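Local coordinates for phenylalanine ammonia-lyase (Rhodosporidium toruloides, PDB 1Y2M) that catalyses the non-oxidative deamination of L-phenylalanine and L-tyrosine to trans-cinnamic acid and p-coumaric acid, working as a homotetramer built as a dimer of dimers, at the interface of chains A and B and the interface of chains A and C. Numbering follows the deposited sequence. Chains: chain A/B/C, Phenylalanine ammonia-lyase.

Contact 1: the interface of chains A and B. Residues chain A 38, 321-323; chain B 385, 388.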
ATOM      1  N   PRO A  38     -18.857 -18.114   8.901  1.00 18.48           N
ATOM      2  CA  PRO A  38     -20.182 -17.479   9.059  1.00 19.72           C
ATOM      3  C   PRO A  38     -21.282 -18.417   9.623  1.00 19.51           C
ATOM      4  O   PRO A  38     -21.442 -19.541   9.158  1.00 19.34           O
ATOM      5  CB  PRO A  38     -20.534 -17.068   7.624  1.00 21.51           C
ATOM      6  CG  PRO A  38     -19.155 -17.019   6.834  1.00 16.01           C
ATOM      7  CD  PRO A  38     -18.360 -18.082   7.513  1.00 17.19           C
ATOM      8  N   PRO A 321     -28.536 -14.878   1.767  1.00  7.63           N
ATOM      9  CA  PRO A 321     -28.426 -15.220   3.196  1.00  7.99           C
ATOM     10  C   PRO A 321     -27.033 -15.389   3.749  1.00  8.18           C
ATOM     11  O   PRO A 321     -26.725 -16.375   4.468  1.00  9.00           O
ATOM     12  CB  PRO A 321     -29.195 -16.530   3.286  1.00  7.32           C
ATOM     13  CG  PRO A 321     -28.949 -17.205   1.973  1.00 11.59           C
ATOM     14  CD  PRO A 321     -28.938 -16.052   0.949  1.00  7.66           C
ATOM     15  N   HIS A 322     -26.168 -14.432   3.454  1.00  7.95           N
ATOM     16  CA  HIS A 322     -24.889 -14.348   4.206  1.00  6.61           C
ATOM     17  C   HIS A 322     -25.245 -14.101   5.679  1.00  9.71           C
ATOM     18  O   HIS A 322     -25.915 -13.105   5.957  1.00  8.50           O
ATOM     19  CB  HIS A 322     -24.046 -13.214   3.683  1.00  7.83           C
ATOM     20  CG  HIS A 322     -23.480 -13.481   2.330  1.00  9.34           C
ATOM     21  ND1 HIS A 322     -22.514 -14.435   2.103  1.00  9.13           N
ATOM     22  CD2 HIS A 322     -23.720 -12.889   1.142  1.00  7.01           C
ATOM     23  CE1 HIS A 322     -22.201 -14.427   0.821  1.00  7.52           C
ATOM     24  NE2 HIS A 322     -22.905 -13.484   0.212  1.00  8.05           N
ATOM     25  N   PRO A 323     -24.829 -14.993   6.608  1.00  9.09           N
ATOM     26  CA  PRO A 323     -25.276 -14.846   8.005  1.00 11.08           C
ATOM     27  C   PRO A 323     -25.044 -13.470   8.593  1.00  7.69           C
ATOM     28  O   PRO A 323     -25.943 -12.948   9.307  1.00 10.66           O
ATOM     29  CB  PRO A 323     -24.460 -15.897   8.743  1.00 12.44           C
ATOM     30  CG  PRO A 323     -24.299 -17.001   7.712  1.00 13.72           C
ATOM     31  CD  PRO A 323     -24.061 -16.250   6.434  1.00  9.77           C
TER
ATOM     32  N   VAL B 385     -18.038 -18.077   2.111  1.00  8.34           N
ATOM     33  CA  VAL B 385     -18.662 -16.831   1.593  1.00  9.16           C
ATOM     34  C   VAL B 385     -19.044 -16.994   0.112  1.00  9.47           C
ATOM     35  O   VAL B 385     -20.185 -16.691  -0.331  1.00  8.07           O
ATOM     36  CB  VAL B 385     -17.734 -15.621   1.843  1.00  8.54           C
ATOM     37  CG1 VAL B 385     -18.266 -14.396   1.159  1.00 13.91           C
ATOM     38  CG2 VAL B 385     -17.511 -15.430   3.317  1.00 10.68           C
ATOM     39  N   ILE B 388     -22.055 -19.270  -0.806  1.00  8.44           N
ATOM     40  CA  ILE B 388     -23.364 -18.589  -0.677  1.00  7.37           C
ATOM     41  C   ILE B 388     -23.537 -17.606  -1.822  1.00 10.72           C
ATOM     42  O   ILE B 388     -24.630 -17.530  -2.434  1.00 10.61           O
ATOM     43  CB  ILE B 388     -23.499 -17.899   0.675  1.00  7.61           C
ATOM     44  CG1 ILE B 388     -23.709 -18.946   1.746  1.00  8.87           C
ATOM     45  CG2 ILE B 388     -24.708 -16.942   0.670  1.00 11.42           C
ATOM     46  CD1 ILE B 388     -23.745 -18.423   3.140  1.00 18.24           C
TER

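Contact 2: the interface of chains A and C. Residues chain A 609, 619, 622-623; chain C 609-610, 613, 619.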
ATOM      1  N   VAL A 609     -51.805  31.107 -10.803  1.00  6.40           N
ATOM      2  CA  VAL A 609     -52.159  31.668 -12.108  1.00  6.41           C
ATOM      3  C   VAL A 609     -52.774  30.543 -12.940  1.00  6.18           C
ATOM      4  O   VAL A 609     -53.744  30.745 -13.625  1.00  7.84           O
ATOM      5  CB  VAL A 609     -50.940  32.309 -12.829  1.00  6.94           C
ATOM      6  CG1 VAL A 609     -51.246  32.512 -14.314  1.00 11.07           C
ATOM      7  CG2 VAL A 609     -50.529  33.607 -12.126  1.00  9.76           C
ATOM      8  N   LEU A 619     -53.856  40.576 -10.549  1.00  7.59           N
ATOM      9  CA  LEU A 619     -52.501  40.256 -10.182  1.00  6.74           C
ATOM     10  C   LEU A 619     -52.086  40.860  -8.809  1.00  5.38           C
ATOM     11  O   LEU A 619     -51.326  40.243  -8.071  1.00  7.54           O
ATOM     12  CB  LEU A 619     -51.537  40.702 -11.280  1.00  5.58           C
ATOM     13  CG  LEU A 619     -51.680  39.961 -12.602  1.00 11.33           C
ATOM     14  CD1 LEU A 619     -50.568  40.432 -13.534  1.00 12.14           C
ATOM     15  CD2 LEU A 619     -51.625  38.465 -12.455  1.00 14.01           C
ATOM     16  N   VAL A 622     -53.163  38.340  -6.140  1.00  6.17           N
ATOM     17  CA  VAL A 622     -52.331  37.150  -6.040  1.00  7.08           C
ATOM     18  C   VAL A 622     -50.982  37.524  -5.402  1.00  5.59           C
ATOM     19  O   VAL A 622     -50.463  36.806  -4.540  1.00  5.43           O
ATOM     20  CB  VAL A 622     -52.152  36.444  -7.403  1.00  5.75           C
ATOM     21  CG1 VAL A 622     -51.209  35.213  -7.249  1.00  8.58           C
ATOM     22  CG2 VAL A 622     -53.488  36.050  -8.013  1.00  6.35           C
ATOM     23  N   ASN A 623     -50.417  38.671  -5.806  1.00  6.98           N
ATOM     24  CA  ASN A 623     -49.158  39.122  -5.214  1.00  8.02           C
ATOM     25  C   ASN A 623     -49.311  39.371  -3.706  1.00  6.39           C
ATOM     26  O   ASN A 623     -48.409  39.053  -2.932  1.00  7.54           O
ATOM     27  CB  ASN A 623     -48.683  40.390  -5.922  1.00  9.31           C
ATOM     28  CG  ASN A 623     -47.261  40.735  -5.578  1.00  7.43           C
ATOM     29  OD1 ASN A 623     -46.371  39.894  -5.627  1.00 13.36           O
ATOM     30  ND2 ASN A 623     -47.066  41.973  -5.141  1.00 17.45           N
TER
ATOM     31  N   VAL C 609     -46.572  38.044 -11.949  1.00  5.89           N
ATOM     32  CA  VAL C 609     -47.503  38.476 -10.907  1.00  5.55           C
ATOM     33  C   VAL C 609     -46.934  39.610 -10.061  1.00  5.01           C
ATOM     34  O   VAL C 609     -47.657  40.556  -9.761  1.00  7.64           O
ATOM     35  CB  VAL C 609     -47.896  37.292  -9.957  1.00  7.80           C
ATOM     36  CG1 VAL C 609     -48.602  37.783  -8.717  1.00  7.24           C
ATOM     37  CG2 VAL C 609     -48.760  36.309 -10.712  1.00  9.87           C
ATOM     38  N   GLU C 610     -45.671  39.498  -9.651  1.00  6.44           N
ATOM     39  CA  GLU C 610     -45.066  40.524  -8.820  1.00  7.30           C
ATOM     40  C   GLU C 610     -44.819  41.808  -9.641  1.00  6.50           C
ATOM     41  O   GLU C 610     -45.253  42.902  -9.293  1.00  8.25           O
ATOM     42  CB  GLU C 610     -43.760  40.044  -8.216  1.00  8.53           C
ATOM     43  CG  GLU C 610     -43.031  41.100  -7.386  1.00 13.17           C
ATOM     44  CD  GLU C 610     -41.780  40.562  -6.693  1.00 20.20           C
ATOM     45  OE1 GLU C 610     -41.518  39.324  -6.696  1.00 21.78           O
ATOM     46  OE2 GLU C 610     -41.034  41.400  -6.150  1.00 30.68           O
ATOM     47  N   SER C 613     -48.015  43.531 -10.913  1.00  7.29           N
ATOM     48  CA  SER C 613     -49.077  43.530  -9.926  1.00  6.12           C
ATOM     49  C   SER C 613     -50.013  44.713 -10.059  1.00  8.87           C
ATOM     50  O   SER C 613     -51.178  44.620  -9.674  1.00 10.06           O
ATOM     51  CB  SER C 613     -48.492  43.475  -8.502  1.00  8.09           C
ATOM     52  OG  SER C 613     -47.732  44.634  -8.207  1.00 14.15           O
ATOM     53  N   LEU C 619     -55.724  36.514 -14.826  1.00  6.35           N
ATOM     54  CA  LEU C 619     -54.923  35.314 -14.628  1.00  5.78           C
ATOM     55  C   LEU C 619     -54.908  34.477 -15.922  1.00  4.32           C
ATOM     56  O   LEU C 619     -53.879  33.857 -16.256  1.00  6.74           O
ATOM     57  CB  LEU C 619     -55.397  34.468 -13.424  1.00  5.48           C
ATOM     58  CG  LEU C 619     -55.370  35.164 -12.035  1.00  8.84           C
ATOM     59  CD1 LEU C 619     -55.548  34.136 -10.925  1.00  7.32           C
ATOM     60  CD2 LEU C 619     -54.045  35.902 -11.811  1.00 12.26           C
TER

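Contact 1: the interface of chains A and B
B:Ile388 packs CG2 on a face of the imidazole of A:His322 and sends CD1 toward the backbone O of A:Pro321 and CD of A:Pro323, a small example of one branched side chain serving several neighbours at a subunit interface. The methyl CG2 makes a CH-pi contact, 3.7 Å from the ring centroid and displaced toward the rim that carries ND1 and CE1. In A:His322, CG lies beside the backbone N (chi1 -71°). In B:Ile388, chi1 of -73° puts CG1 beside the N, on the way to the prolines, and leaves CG2 anti to the N, on the ring. The two side chains run past each other in opposite directions. The ring is also met at its edge: the backbone carbonyl O of B:Val385 lies in the ring plane, 3.2 Å from CE1 of A:His322. That carbon would be the most polarised C-H of an imidazole, and the approach may be mildly favourable. Face and edge together probably restrict how the ring can turn. This is the close-packed part; B:Ile388 hides 56 Å² against chain A in all.

Packing slackens away from the ring. The extended branch of B:Ile388 (chi2 175°) carries CD1 to 4.0 Å from CD of A:Pro323, the first residue of helix 323-336, and to 3.9 Å from the backbone O of A:Pro321. Farther out, CG2 of B:Val385 is 4.2 Å from CG of A:Pro38, the two side chains set at about a right angle with little surface hidden. The patch fits one face of helix 368-391 of chain B against the Pro-His-Pro segment leading into helix 323-336 of chain A, helping to hold two subunits of the tetramer together.

Contact 2: the interface of chains A and C
A:Val609 and C:Val609 meet methyl to methyl, CG2 to CG2 at 3.5 Å, near the two-fold axis of a helical interface in this PAL/histidase family enzyme. Beside them A:Leu619 and C:Leu619 pass in opposite directions and touch through their CD2 methyls at 3.6 Å. Each leucine has CG beside its backbone N (chi1 -66° in chain A), and this turn brings one branch to the partner while CB of A:Leu619 rests against CA of C:Ser613.

A:Val622 and A:Asn623 form the flank of this first shell. CG2 of A:Val622 packs on CD2 of C:Leu619 at 3.8 Å, and its CG1 reaches the other valine branch, CG1 of C:Val609. That same CG1 lies 3.5 Å from the backbone N of A:Asn623 and 3.7 Å from the backbone O of A:Leu619, so the methyl sits against the first turn of chain A's helix 619-646. In A:Asn623, CG stands opposite the backbone N (chi1 -167°), directing the amide across the end of helix 593-611 of chain C. OD1 comes 3.5 Å from CA of C:Glu610, and ND2 lies 3.9 Å from CB of C:Ser613. The extended chain of C:Glu610 carries its carboxylate away from the amide; the two planes are nearly parallel, 22° apart.

In the second shell, the hydroxyl OG of C:Ser613 makes a weak hydrogen bond to the backbone O of C:Glu610 that may help to steady the end of helix 593-611.

Chain A takes part in both contacts and faces a different neighbour in each, B at contact 1 and C at contact 2. The centres of their C-alpha atoms lie about 62 Å apart, and they have no residue or helix in common: contact 1 uses helices 323-336 and 368-391, contact 2 helices 593-611 and 619-646 (619-645 in chain C). Each belongs to a two-fold symmetric interface, so its twin occurs with the chains exchanged. Two separate surfaces on one subunit, each repeated by symmetry, are consistent with a homotetramer arranged as a dimer of dimers, although the two patches do not show which pair forms first.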